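Local coordinates for protein dihydroorotate dehydrogenase (Schistosoma mansoni, PDB 6UY4) that probably catalyses the quinone-dependent oxidation of (S)-dihydroorotate to orotate in pyrimidine biosynthesis, using a bound flavin mononucleotide, at residues A[93-98]-A[149-154]; A[113-118]-A[166-171]; A[86-91]-A[105-110]; A[97-102]-A[157-162]. All coordinates share one frame; numbering follows the deposited sequence.

Contact 1: A[93-98]-A[149-154]; sequences DKDGKA and DAVYER
Arg154 reaches Asp95 with its CG anti to its own carbonyl carbon (chi1 -51°) and its chain extended from there to NE; Lys97 sets its CG the same way and crosses it on a straight chain. At the end of that reach Arg154 NH1 donates to Asp95 O at 2.7 Å, a bent bond (134° at the hydrogen) whose acceptor lies 28° out of the guanidinium plane. Lys97 CE and Ala150 O lie over opposite faces of the guanidinium, both toward the rim, the former 3.6 Å from Arg154 NH2. The two cations come near, Lys97 NZ being 4.5 Å from Arg154 NH2; long, weak ion pairs of both with Asp146 may temper the repulsion. Val151 adds the apolar part, its two methyls packing against the Asp95 backbone, CG2 3.8 Å from Asp95 CA, as a branched residue can. Gly96 suits its positive phi, and its O lies 3.5 Å from Arg154 CD. Asp93 holds the loop's shape by accepting Lys97 N at OD1 (2.8 Å) and Ala98 N at OD2. The arrangement joins the loop after the first barrel strand, which carries the FMN-binding Lys94, to helix 147-153 and Arg154, as in the alpha/beta barrel of this family.

Contact 2: A[113-118]-A[166-171]; sequences GTVTPN and IGVNLG. With FMN (flavin mononucleotide), chain G.
Two backbone hydrogen bonds join the two segments: Val115 N donates to Asn169 O at 2.9 Å, nearly straight at 166°, and Gly171 N donates to Val115 O at 2.9 Å. Val115 thus brackets Leu170 between its two bonds, the pattern of a parallel pair, while the short strand axes diverge by 48°, in keeping with the strong twist of a barrel.

Polar side chains carry the second kind of contact. Thr114 OG1 accepts FMN N3 at 2.7 Å and donates to Asn169 OD1; the exact length modelled for the latter bond is doubtful. Threonine suits the place because one hydroxyl both accepts and donates. Asn169 has CG anti to its backbone N (chi1 -173°), and its ND2 is hydrogen-bonded to Asn200 and Glu111, which would fix the amide so that OD1 faces Thr114. Thr114 N adds a bond to FMN O4 at 3.2 Å, next to the cis peptide that follows Gly113.

Apolar contacts complete the fit. Thr114 CG2 lies 3.6 Å from Gly171 CA, so the methyl packs directly on the backbone of a residue without a side chain, and Gly113 likewise has Asn169 CB beside it. Val115 CG2 approaches Val168 CG1 at 4.5 Å. Thr114 at the end of its strand binding N3 and O4, with Asn169 on the neighbouring parallel strand positioning it from the second shell, forms part of the FMN site of this alpha/beta barrel.

Contact 3: A[86-91]-A[105-110]; sequences IGLAAG and AGFSHI. With FMN (flavin mononucleotide), chain G.
Strands 86-88 and 109-115, the first two of the alpha/beta barrel, are joined by a beta-alpha-beta crossover through helix 99-105, and Leu88 meets Ile110 where they pair. Leu88 N donates to His109 O at 2.8 Å, and Ser108 N to Ile86 O at 2.9 Å. Leu88 CB stands over the centre of the Phe107 ring, 3.9 Å from the centroid, a CH-pi contact; the same CB touches Ile110 CD1 at 3.6 Å, and Leu88 CD1 reaches Phe107 CZ, so a branched aliphatic residue can meet both. Gly87 has no side chain, which lets the His109 ring lie against its backbone. Ser108 OG is hydrogen-bonded to His84 O and lies near Ile86 O, while accepting His109 ND1 at 3.3 Å; His109 NE2 bonds to Gln352. Ala90 O accepts FMN O2', and Gly91, with positive phi and no side chain, passes close to FMN N5. Over the face of His109, Gly87 CA sits 3.6 Å from the ring centroid, 18° off the normal.

Contact 4: A[97-102]-A[157-162]; sequences KAFMGL and DRPWEG
Met100, in the first turn of helix 99-105, faces Trp160 in the type I beta turn from Arg158 to Glu161, with their CA atoms 6.6 Å apart. The contact lies on the outside of the alpha/beta barrel, where the first barrel helix meets the loop before strand 165-170, and is made mainly by apolar side chains. Phe99 and Trp160 each hold CG between the backbone N and the carbonyl carbon (chi1 62° and 67°), and the side chains cross at about a right angle. Their ring planes are inclined at 82°, and the closest approach is Phe99 CE1 to Trp160 CE3, 3.4 Å. Pro159 CG meets the rim of the phenyl ring, near its plane, 3.7 Å from Phe99 CZ. Methionine suits the partly open flank: the bend at chi2 brings Met100 SD to 4.0 Å from Trp160 CB and 4.1 Å from Pro159 CG, and that at chi3 turns CE toward Pro159 O. Trp160 NE1 is hydrogen-bonded to Asp195, and Arg158 forms a salt bridge to the same carboxylate, which would steady the indole. Arg158 also grips Glu161 side-on, NE and NH2 reaching OE1, the latter at 3.2 Å, in the guanidinium plane.

In the fold
Contacts 2 and 3 share strand 109-115 and both touch FMN, although their centres are 15 Å apart. They are stitched by probable hydrogen bonds from Gly91 N to Gly113 O and from Gly167 N to Ile110 O, each 2.9 Å. Contact 1 packs on contact 2 (centres 9 Å apart), with Val151 CG1 3.9 Å from Val115 CG2, and its Lys94 side chain comes within about 4 Å of the flavin. Contact 4 shares Lys97 and Ala98 with contact 1 and is more remote: the side chain of Phe99 is about 11 Å from that of Lys94. Yet its Leu102 CD1 packs 3.6 Å from Leu88 CD2 of contact 3, whose Leu88 side chain is about 9 Å from the bound naphthoquinone inhibitor.

Contact 1: A[93-98]-A[149-154]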
loop_
_atom_site.group_PDB
_atom_site.type_symbol
_atom_site.label_atom_id
_atom_site.label_comp_id
_atom_site.label_asym_id
_atom_site.label_seq_id
_atom_site.Cartn_x
_atom_site.Cartn_y
_atom_site.Cartn_z
ATOM N N ASP A 93 -1.176 6.527 5.916
ATOM C CA ASP A 93 -0.747 6.720 7.300
ATOM C C ASP A 93 0.724 6.316 7.418
ATOM O O ASP A 93 1.085 5.276 7.972
ATOM C CB ASP A 93 -1.636 5.927 8.248
ATOM C CG ASP A 93 -1.469 6.354 9.690
ATOM O OD1 ASP A 93 -0.812 7.389 9.930
ATOM O OD2 ASP A 93 -1.994 5.653 10.581
ATOM N N LYS A 94 1.581 7.175 6.858
ATOM C CA LYS A 94 3.012 6.887 6.820
ATOM C C LYS A 94 3.613 6.800 8.215
ATOM O O LYS A 94 4.575 6.053 8.428
ATOM C CB LYS A 94 3.745 7.959 6.011
ATOM C CG LYS A 94 3.362 8.030 4.544
ATOM C CD LYS A 94 3.988 9.254 3.888
ATOM C CE LYS A 94 3.748 9.274 2.388
ATOM N NZ LYS A 94 4.411 8.128 1.706
ATOM N N ASP A 95 3.069 7.549 9.173
ATOM C CA ASP A 95 3.663 7.674 10.497
ATOM C C ASP A 95 2.798 7.068 11.596
ATOM O O ASP A 95 3.128 7.211 12.777
ATOM C CB ASP A 95 3.945 9.146 10.801
ATOM C CG ASP A 95 4.694 9.838 9.678
ATOM O OD1 ASP A 95 5.598 9.208 9.089
ATOM O OD2 ASP A 95 4.372 11.008 9.379
ATOM N N GLY A 96 1.707 6.397 11.240
ATOM C CA GLY A 96 0.848 5.784 12.240
ATOM C C GLY A 96 0.135 6.778 13.130
ATOM O O GLY A 96 -0.049 6.513 14.326
ATOM N N LYS A 97 -0.274 7.918 12.576
ATOM C CA LYS A 97 -0.931 8.958 13.353
ATOM C C LYS A 97 -2.450 8.855 13.341
ATOM O O LYS A 97 -3.100 9.427 14.223
ATOM C CB LYS A 97 -0.523 10.341 12.834
ATOM C CG LYS A 97 0.971 10.618 12.894
ATOM C CD LYS A 97 1.292 11.981 12.305
ATOM C CE LYS A 97 2.777 12.281 12.395
ATOM N NZ LYS A 97 3.120 13.593 11.781
ATOM N N ALA A 98 -3.034 8.139 12.371
ATOM C CA ALA A 98 -4.486 8.126 12.236
ATOM C C ALA A 98 -5.048 6.752 11.881
ATOM O O ALA A 98 -6.136 6.676 11.297
ATOM C CB ALA A 98 -4.933 9.145 11.179
ATOM N N ASP A 149 11.647 4.892 15.523
ATOM C CA ASP A 149 11.291 5.153 16.915
ATOM C C ASP A 149 10.003 5.960 17.029
ATOM O O ASP A 149 9.153 5.664 17.877
ATOM C CB ASP A 149 12.441 5.875 17.616
ATOM C CG ASP A 149 13.723 5.068 17.611
ATOM O OD1 ASP A 149 13.728 3.962 17.031
ATOM O OD2 ASP A 149 14.726 5.538 18.189
ATOM N N ALA A 150 9.841 6.986 16.189
ATOM C CA ALA A 150 8.650 7.827 16.280
ATOM C C ALA A 150 7.391 7.046 15.925
ATOM O O ALA A 150 6.354 7.193 16.581
ATOM C CB ALA A 150 8.799 9.049 15.374
ATOM N N VAL A 151 7.462 6.204 14.891
ATOM C CA VAL A 151 6.294 5.424 14.495
ATOM C C VAL A 151 6.048 4.282 15.473
ATOM O O VAL A 151 4.894 3.920 15.737
ATOM C CB VAL A 151 6.462 4.912 13.052
ATOM C CG1 VAL A 151 5.229 4.138 12.608
ATOM C CG2 VAL A 151 6.729 6.074 12.108
ATOM N N TYR A 152 7.113 3.701 16.032
ATOM C CA TYR A 152 6.944 2.611 16.987
ATOM C C TYR A 152 6.279 3.083 18.273
ATOM O O TYR A 152 5.532 2.322 18.898
ATOM C CB TYR A 152 8.297 1.965 17.294
ATOM C CG TYR A 152 8.251 0.929 18.393
ATOM C CD1 TYR A 152 7.799 -0.359 18.141
ATOM C CD2 TYR A 152 8.666 1.237 19.682
ATOM C CE1 TYR A 152 7.756 -1.310 19.144
ATOM C CE2 TYR A 152 8.627 0.294 20.690
ATOM C CZ TYR A 152 8.172 -0.977 20.415
ATOM O OH TYR A 152 8.132 -1.921 21.417
ATOM N N GLU A 153 6.536 4.327 18.687
ATOM C CA GLU A 153 5.884 4.860 19.877
ATOM C C GLU A 153 4.379 4.994 19.696
ATOM O O GLU A 153 3.645 5.018 20.689
ATOM C CB GLU A 153 6.489 6.216 20.249
ATOM C CG GLU A 153 7.865 6.125 20.886
ATOM C CD GLU A 153 7.837 5.412 22.224
ATOM O OE1 GLU A 153 6.853 5.589 22.974
ATOM O OE2 GLU A 153 8.795 4.667 22.523
ATOM N N ARG A 154 3.905 5.076 18.454
ATOM C CA ARG A 154 2.480 5.175 18.174
ATOM C C ARG A 154 1.812 3.820 17.972
ATOM O O ARG A 154 0.584 3.767 17.844
ATOM C CB ARG A 154 2.249 6.047 16.934
ATOM C CG ARG A 154 2.948 7.396 16.984
ATOM C CD ARG A 154 2.506 8.287 15.835
ATOM N NE ARG A 154 3.190 9.576 15.835
ATOM C CZ ARG A 154 4.197 9.889 15.027
ATOM N NH1 ARG A 154 4.639 9.007 14.142
ATOM N NH2 ARG A 154 4.759 11.088 15.097
#

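Contact 2: A[113-118]-A[166-171]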
loop_
_atom_site.group_PDB
_atom_site.type_symbol
_atom_site.label_atom_id
_atom_site.label_comp_id
_atom_site.label_asym_id
_atom_site.label_seq_id
_atom_site.Cartn_x
_atom_site.Cartn_y
_atom_site.Cartn_z
ATOM N N GLY A 113 3.069 2.849 7.033
ATOM C CA GLY A 113 4.310 2.854 6.283
ATOM C C GLY A 113 4.226 3.740 5.059
ATOM O O GLY A 113 3.170 4.321 4.787
ATOM N N THR A 114 5.315 3.849 4.302
ATOM C CA THR A 114 6.554 3.119 4.561
ATOM C C THR A 114 7.421 3.817 5.607
ATOM O O THR A 114 7.616 5.031 5.555
ATOM C CB THR A 114 7.367 2.948 3.258
ATOM O OG1 THR A 114 6.686 2.038 2.383
ATOM C CG2 THR A 114 8.760 2.419 3.546
ATOM N N VAL A 115 7.937 3.038 6.558
ATOM C CA VAL A 115 8.747 3.546 7.659
ATOM C C VAL A 115 10.203 3.186 7.402
ATOM O O VAL A 115 10.522 2.026 7.111
ATOM C CB VAL A 115 8.276 2.985 9.012
ATOM C CG1 VAL A 115 9.055 3.621 10.153
ATOM C CG2 VAL A 115 6.784 3.204 9.188
ATOM N N THR A 116 11.080 4.178 7.509
ATOM C CA THR A 116 12.522 4.023 7.398
ATOM C C THR A 116 13.160 4.042 8.779
ATOM O O THR A 116 12.563 4.532 9.743
ATOM C CB THR A 116 13.112 5.145 6.536
ATOM O OG1 THR A 116 12.737 6.418 7.078
ATOM C CG2 THR A 116 12.612 5.038 5.101
ATOM N N PRO A 117 14.378 3.492 8.925
ATOM C CA PRO A 117 15.038 3.507 10.240
ATOM C C PRO A 117 15.239 4.909 10.793
ATOM O O PRO A 117 14.778 5.218 11.898
ATOM C CB PRO A 117 16.380 2.815 9.964
ATOM C CG PRO A 117 16.100 1.924 8.810
ATOM C CD PRO A 117 15.122 2.673 7.950
ATOM N N ASN A 118 15.930 5.770 10.034
ATOM C CA ASN A 118 16.116 7.146 10.468
ATOM C C ASN A 118 15.026 8.042 9.888
ATOM O O ASN A 118 14.484 7.754 8.816
ATOM C CB ASN A 118 17.483 7.663 10.030
ATOM C CG ASN A 118 18.625 6.827 10.572
ATOM O OD1 ASN A 118 18.589 6.372 11.716
ATOM N ND2 ASN A 118 19.646 6.616 9.748
ATOM N N ILE A 166 -3.411 -4.275 11.755
ATOM C CA ILE A 166 -2.447 -3.238 11.410
ATOM C C ILE A 166 -1.176 -3.908 10.913
ATOM O O ILE A 166 -0.595 -4.745 11.615
ATOM C CB ILE A 166 -2.138 -2.310 12.596
ATOM C CG1 ILE A 166 -3.380 -1.499 12.978
ATOM C CG2 ILE A 166 -0.972 -1.389 12.262
ATOM C CD1 ILE A 166 -3.882 -0.591 11.886
ATOM N N GLY A 167 -0.748 -3.545 9.707
ATOM C CA GLY A 167 0.523 -3.998 9.182
ATOM C C GLY A 167 1.507 -2.856 9.070
ATOM O O GLY A 167 1.104 -1.689 9.050
ATOM N N VAL A 168 2.799 -3.165 9.002
ATOM C CA VAL A 168 3.845 -2.157 8.893
ATOM C C VAL A 168 4.659 -2.438 7.639
ATOM O O VAL A 168 5.133 -3.562 7.438
ATOM C CB VAL A 168 4.750 -2.133 10.139
ATOM C CG1 VAL A 168 5.850 -1.099 9.970
ATOM C CG2 VAL A 168 3.928 -1.837 11.381
ATOM N N ASN A 169 4.814 -1.418 6.799
ATOM C CA ASN A 169 5.592 -1.512 5.572
ATOM C C ASN A 169 6.978 -0.932 5.827
ATOM O O ASN A 169 7.113 0.265 6.099
ATOM C CB ASN A 169 4.897 -0.772 4.430
ATOM C CG ASN A 169 5.579 -0.986 3.097
ATOM O OD1 ASN A 169 6.637 -0.418 2.829
ATOM N ND2 ASN A 169 4.970 -1.804 2.247
ATOM N N LEU A 170 8.000 -1.777 5.729
ATOM C CA LEU A 170 9.359 -1.389 6.079
ATOM C C LEU A 170 10.124 -0.914 4.850
ATOM O O LEU A 170 9.945 -1.440 3.748
ATOM C CB LEU A 170 10.091 -2.562 6.730
ATOM C CG LEU A 170 9.323 -3.226 7.873
ATOM C CD1 LEU A 170 9.988 -4.526 8.283
ATOM C CD2 LEU A 170 9.213 -2.282 9.057
ATOM N N GLY A 171 10.983 0.087 5.052
ATOM C CA GLY A 171 11.804 0.621 3.986
ATOM C C GLY A 171 13.194 0.956 4.489
ATOM O O GLY A 171 13.511 0.769 5.663
HETATM N N1 FMN G . 3.242 2.092 -1.305
HETATM C C2 FMN G . 4.158 1.622 -0.383
HETATM O O2 FMN G . 4.413 0.421 -0.328
HETATM N N3 FMN G . 4.787 2.498 0.478
HETATM C C4 FMN G . 4.505 3.847 0.422
HETATM O O4 FMN G . 5.067 4.627 1.190
HETATM C C4A FMN G . 3.585 4.324 -0.504
HETATM N N5 FMN G . 3.300 5.672 -0.565
HETATM C C5A FMN G . 2.384 6.144 -1.482
HETATM C C6 FMN G . 2.100 7.504 -1.536
HETATM C C7 FMN G . 1.181 7.988 -2.458
HETATM C C7M FMN G . 0.880 9.458 -2.513
HETATM C C8 FMN G . 0.543 7.110 -3.328
HETATM C C8M FMN G . -0.451 7.629 -4.325
HETATM C C9 FMN G . 0.829 5.749 -3.273
HETATM C C9A FMN G . 1.748 5.261 -2.350
HETATM N N10 FMN G . 2.035 3.908 -2.287
HETATM C C10 FMN G . 2.953 3.441 -1.368
HETATM C "C1'" FMN G . 1.369 2.935 -3.213
HETATM C "C2'" FMN G . 0.051 2.449 -2.623
HETATM O "O2'" FMN G . 0.270 1.921 -1.334
HETATM C "C3'" FMN G . -0.570 1.369 -3.497
HETATM O "O3'" FMN G . 0.381 0.357 -3.743
HETATM C "C4'" FMN G . -1.076 1.918 -4.827
HETATM O "O4'" FMN G . -1.349 3.299 -4.727
HETATM C "C5'" FMN G . -2.350 1.180 -5.202
HETATM O "O5'" FMN G . -2.999 1.814 -6.275
HETATM P P FMN G . -4.444 2.470 -6.021
HETATM O O1P FMN G . -4.949 3.014 -7.333
HETATM O O2P FMN G . -5.399 1.440 -5.465
HETATM O O3P FMN G . -4.290 3.606 -5.042
#

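Contact 3: A[86-91]-A[105-110]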
loop_
_atom_site.group_PDB
_atom_site.type_symbol
_atom_site.label_atom_id
_atom_site.label_comp_id
_atom_site.label_asym_id
_atom_site.label_seq_id
_atom_site.Cartn_x
_atom_site.Cartn_y
_atom_site.Cartn_z
ATOM N N ILE A 86 -11.234 -5.673 2.561
ATOM C CA ILE A 86 -10.871 -4.347 2.070
ATOM C C ILE A 86 -10.113 -3.595 3.153
ATOM O O ILE A 86 -10.608 -3.440 4.277
ATOM C CB ILE A 86 -12.116 -3.562 1.629
ATOM C CG1 ILE A 86 -12.945 -4.395 0.653
ATOM C CG2 ILE A 86 -11.713 -2.234 1.000
ATOM C CD1 ILE A 86 -14.298 -3.815 0.371
ATOM N N GLY A 87 -8.917 -3.113 2.812
ATOM C CA GLY A 87 -8.115 -2.324 3.724
ATOM C C GLY A 87 -7.474 -1.152 3.008
ATOM O O GLY A 87 -7.614 -0.991 1.794
ATOM N N LEU A 88 -6.770 -0.332 3.782
ATOM C CA LEU A 88 -6.091 0.846 3.255
ATOM C C LEU A 88 -4.630 0.515 2.977
ATOM O O LEU A 88 -3.918 0.029 3.862
ATOM C CB LEU A 88 -6.191 2.021 4.228
ATOM C CG LEU A 88 -5.567 3.332 3.749
ATOM C CD1 LEU A 88 -6.223 3.798 2.458
ATOM C CD2 LEU A 88 -5.666 4.402 4.822
ATOM N N ALA A 89 -4.190 0.787 1.752
ATOM C CA ALA A 89 -2.829 0.474 1.350
ATOM C C ALA A 89 -1.833 1.389 2.059
ATOM O O ALA A 89 -2.195 2.375 2.708
ATOM C CB ALA A 89 -2.677 0.600 -0.166
ATOM N N ALA A 90 -0.555 1.046 1.927
ATOM C CA ALA A 90 0.501 1.819 2.559
ATOM C C ALA A 90 0.665 3.172 1.871
ATOM O O ALA A 90 0.267 3.370 0.721
ATOM C CB ALA A 90 1.823 1.051 2.527
ATOM N N GLY A 91 1.260 4.112 2.602
ATOM C CA GLY A 91 1.552 5.431 2.091
ATOM C C GLY A 91 0.609 6.520 2.556
ATOM O O GLY A 91 0.941 7.702 2.429
ATOM N N ALA A 105 -13.310 4.099 10.330
ATOM C CA ALA A 105 -13.957 4.656 9.147
ATOM C C ALA A 105 -14.583 3.575 8.276
ATOM O O ALA A 105 -15.540 3.852 7.545
ATOM C CB ALA A 105 -12.954 5.468 8.331
ATOM N N GLY A 106 -14.060 2.353 8.326
ATOM C CA GLY A 106 -14.625 1.277 7.537
ATOM C C GLY A 106 -13.614 0.263 7.041
ATOM O O GLY A 106 -13.976 -0.877 6.739
ATOM N N PHE A 107 -12.348 0.664 6.942
ATOM C CA PHE A 107 -11.310 -0.257 6.497
ATOM C C PHE A 107 -11.079 -1.343 7.538
ATOM O O PHE A 107 -11.073 -1.082 8.744
ATOM C CB PHE A 107 -10.005 0.491 6.231
ATOM C CG PHE A 107 -10.055 1.401 5.039
ATOM C CD1 PHE A 107 -10.092 0.880 3.757
ATOM C CD2 PHE A 107 -10.047 2.776 5.198
ATOM C CE1 PHE A 107 -10.132 1.714 2.656
ATOM C CE2 PHE A 107 -10.085 3.616 4.102
ATOM C CZ PHE A 107 -10.128 3.084 2.829
ATOM N N SER A 108 -10.886 -2.574 7.064
ATOM C CA SER A 108 -10.643 -3.688 7.970
ATOM C C SER A 108 -9.191 -3.774 8.416
ATOM O O SER A 108 -8.917 -4.355 9.472
ATOM C CB SER A 108 -11.051 -5.006 7.312
ATOM O OG SER A 108 -10.251 -5.274 6.174
ATOM N N HIS A 109 -8.260 -3.221 7.642
ATOM C CA HIS A 109 -6.865 -3.200 8.051
ATOM C C HIS A 109 -6.177 -1.986 7.445
ATOM O O HIS A 109 -6.514 -1.545 6.343
ATOM C CB HIS A 109 -6.134 -4.492 7.659
ATOM C CG HIS A 109 -6.053 -4.726 6.183
ATOM N ND1 HIS A 109 -7.073 -5.315 5.466
ATOM C CD2 HIS A 109 -5.066 -4.470 5.293
ATOM C CE1 HIS A 109 -6.720 -5.403 4.195
ATOM N NE2 HIS A 109 -5.508 -4.896 4.064
ATOM N N ILE A 110 -5.215 -1.445 8.189
ATOM C CA ILE A 110 -4.413 -0.308 7.758
ATOM C C ILE A 110 -2.959 -0.751 7.692
ATOM O O ILE A 110 -2.466 -1.430 8.599
ATOM C CB ILE A 110 -4.568 0.899 8.707
ATOM C CG1 ILE A 110 -6.044 1.186 8.982
ATOM C CG2 ILE A 110 -3.881 2.128 8.129
ATOM C CD1 ILE A 110 -6.834 1.545 7.749
HETATM N N1 FMN G . 3.242 2.092 -1.305
HETATM C C2 FMN G . 4.158 1.622 -0.383
HETATM O O2 FMN G . 4.413 0.421 -0.328
HETATM N N3 FMN G . 4.787 2.498 0.478
HETATM C C4 FMN G . 4.505 3.847 0.422
HETATM O O4 FMN G . 5.067 4.627 1.190
HETATM C C4A FMN G . 3.585 4.324 -0.504
HETATM N N5 FMN G . 3.300 5.672 -0.565
HETATM C C5A FMN G . 2.384 6.144 -1.482
HETATM C C6 FMN G . 2.100 7.504 -1.536
HETATM C C7 FMN G . 1.181 7.988 -2.458
HETATM C C7M FMN G . 0.880 9.458 -2.513
HETATM C C8 FMN G . 0.543 7.110 -3.328
HETATM C C8M FMN G . -0.451 7.629 -4.325
HETATM C C9 FMN G . 0.829 5.749 -3.273
HETATM C C9A FMN G . 1.748 5.261 -2.350
HETATM N N10 FMN G . 2.035 3.908 -2.287
HETATM C C10 FMN G . 2.953 3.441 -1.368
HETATM C "C1'" FMN G . 1.369 2.935 -3.213
HETATM C "C2'" FMN G . 0.051 2.449 -2.623
HETATM O "O2'" FMN G . 0.270 1.921 -1.334
HETATM C "C3'" FMN G . -0.570 1.369 -3.497
HETATM O "O3'" FMN G . 0.381 0.357 -3.743
HETATM C "C4'" FMN G . -1.076 1.918 -4.827
HETATM O "O4'" FMN G . -1.349 3.299 -4.727
HETATM C "C5'" FMN G . -2.350 1.180 -5.202
HETATM O "O5'" FMN G . -2.999 1.814 -6.275
HETATM P P FMN G . -4.444 2.470 -6.021
HETATM O O1P FMN G . -4.949 3.014 -7.333
HETATM O O2P FMN G . -5.399 1.440 -5.465
HETATM O O3P FMN G . -4.290 3.606 -5.042
#

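Contact 4: A[97-102]-A[157-162]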
loop_
_atom_site.group_PDB
_atom_site.type_symbol
_atom_site.label_atom_id
_atom_site.label_comp_id
_atom_site.label_asym_id
_atom_site.label_seq_id
_atom_site.Cartn_x
_atom_site.Cartn_y
_atom_site.Cartn_z
ATOM N N LYS A 97 -0.274 7.918 12.576
ATOM C CA LYS A 97 -0.931 8.958 13.353
ATOM C C LYS A 97 -2.450 8.855 13.341
ATOM O O LYS A 97 -3.100 9.427 14.223
ATOM C CB LYS A 97 -0.523 10.341 12.834
ATOM C CG LYS A 97 0.971 10.618 12.894
ATOM C CD LYS A 97 1.292 11.981 12.305
ATOM C CE LYS A 97 2.777 12.281 12.395
ATOM N NZ LYS A 97 3.120 13.593 11.781
ATOM N N ALA A 98 -3.034 8.139 12.371
ATOM C CA ALA A 98 -4.486 8.126 12.236
ATOM C C ALA A 98 -5.048 6.752 11.881
ATOM O O ALA A 98 -6.136 6.676 11.297
ATOM C CB ALA A 98 -4.933 9.145 11.179
ATOM N N PHE A 99 -4.355 5.665 12.226
ATOM C CA PHE A 99 -4.847 4.340 11.861
ATOM C C PHE A 99 -6.102 3.968 12.641
ATOM O O PHE A 99 -6.923 3.185 12.149
ATOM C CB PHE A 99 -3.756 3.289 12.078
ATOM C CG PHE A 99 -3.308 3.160 13.507
ATOM C CD1 PHE A 99 -3.856 2.193 14.335
ATOM C CD2 PHE A 99 -2.337 4.003 14.021
ATOM C CE1 PHE A 99 -3.445 2.074 15.651
ATOM C CE2 PHE A 99 -1.923 3.888 15.334
ATOM C CZ PHE A 99 -2.477 2.923 16.149
ATOM N N MET A 100 -6.267 4.508 13.850
ATOM C CA MET A 100 -7.454 4.201 14.644
ATOM C C MET A 100 -8.712 4.770 13.996
ATOM O O MET A 100 -9.717 4.066 13.840
ATOM C CB MET A 100 -7.286 4.737 16.066
ATOM C CG MET A 100 -6.304 3.948 16.913
ATOM S SD MET A 100 -6.797 2.224 17.112
ATOM C CE MET A 100 -8.422 2.413 17.842
ATOM N N GLY A 101 -8.675 6.048 13.613
ATOM C CA GLY A 101 -9.820 6.643 12.946
ATOM C C GLY A 101 -10.112 6.018 11.598
ATOM O O GLY A 101 -11.272 5.938 11.184
ATOM N N LEU A 102 -9.072 5.564 10.895
ATOM C CA LEU A 102 -9.274 4.913 9.607
ATOM C C LEU A 102 -9.859 3.516 9.767
ATOM O O LEU A 102 -10.644 3.076 8.920
ATOM C CB LEU A 102 -7.956 4.864 8.838
ATOM C CG LEU A 102 -7.422 6.226 8.390
ATOM C CD1 LEU A 102 -5.955 6.136 8.007
ATOM C CD2 LEU A 102 -8.246 6.766 7.231
ATOM N N ASP A 157 1.470 -0.042 22.072
ATOM C CA ASP A 157 0.431 -0.557 22.955
ATOM C C ASP A 157 -0.617 -1.393 22.233
ATOM O O ASP A 157 -1.482 -1.972 22.900
ATOM C CB ASP A 157 -0.257 0.596 23.692
ATOM C CG ASP A 157 0.654 1.267 24.700
ATOM O OD1 ASP A 157 1.423 2.168 24.305
ATOM O OD2 ASP A 157 0.605 0.887 25.888
ATOM N N ARG A 158 -0.556 -1.481 20.906
ATOM C CA ARG A 158 -1.547 -2.173 20.104
ATOM C C ARG A 158 -2.975 -1.750 20.464
ATOM O O ARG A 158 -3.784 -2.574 20.908
ATOM C CB ARG A 158 -1.393 -3.690 20.236
ATOM C CG ARG A 158 -0.156 -4.257 19.559
ATOM C CD ARG A 158 -0.054 -5.760 19.772
ATOM N NE ARG A 158 -1.244 -6.466 19.306
ATOM C CZ ARG A 158 -1.390 -6.962 18.081
ATOM N NH1 ARG A 158 -0.417 -6.832 17.190
ATOM N NH2 ARG A 158 -2.510 -7.589 17.745
ATOM N N PRO A 159 -3.316 -0.469 20.285
ATOM C CA PRO A 159 -4.668 -0.015 20.647
ATOM C C PRO A 159 -5.756 -0.538 19.726
ATOM O O PRO A 159 -6.938 -0.437 20.078
ATOM C CB PRO A 159 -4.557 1.511 20.559
ATOM C CG PRO A 159 -3.505 1.737 19.528
ATOM C CD PRO A 159 -2.511 0.618 19.700
ATOM N N TRP A 160 -5.398 -1.093 18.570
ATOM C CA TRP A 160 -6.361 -1.625 17.616
ATOM C C TRP A 160 -6.792 -3.050 17.939
ATOM O O TRP A 160 -7.497 -3.659 17.126
ATOM C CB TRP A 160 -5.774 -1.583 16.204
ATOM C CG TRP A 160 -4.621 -2.523 16.024
ATOM C CD1 TRP A 160 -4.680 -3.829 15.631
ATOM C CD2 TRP A 160 -3.234 -2.231 16.237
ATOM N NE1 TRP A 160 -3.417 -4.368 15.584
ATOM C CE2 TRP A 160 -2.512 -3.407 15.949
ATOM C CE3 TRP A 160 -2.533 -1.089 16.634
ATOM C CZ2 TRP A 160 -1.123 -3.473 16.051
ATOM C CZ3 TRP A 160 -1.155 -1.158 16.735
ATOM C CH2 TRP A 160 -0.465 -2.341 16.446
ATOM N N GLU A 161 -6.379 -3.591 19.085
ATOM C CA GLU A 161 -6.675 -4.976 19.428
ATOM C C GLU A 161 -8.178 -5.223 19.410
ATOM O O GLU A 161 -8.936 -4.554 20.119
ATOM C CB GLU A 161 -6.097 -5.309 20.801
ATOM C CG GLU A 161 -6.312 -6.752 21.233
ATOM C CD GLU A 161 -5.341 -7.712 20.572
ATOM O OE1 GLU A 161 -4.135 -7.390 20.513
ATOM O OE2 GLU A 161 -5.785 -8.785 20.109
ATOM N N GLY A 162 -8.605 -6.182 18.592
ATOM C CA GLY A 162 -10.009 -6.496 18.448
ATOM C C GLY A 162 -10.795 -5.541 17.578
ATOM O O GLY A 162 -11.986 -5.784 17.342
#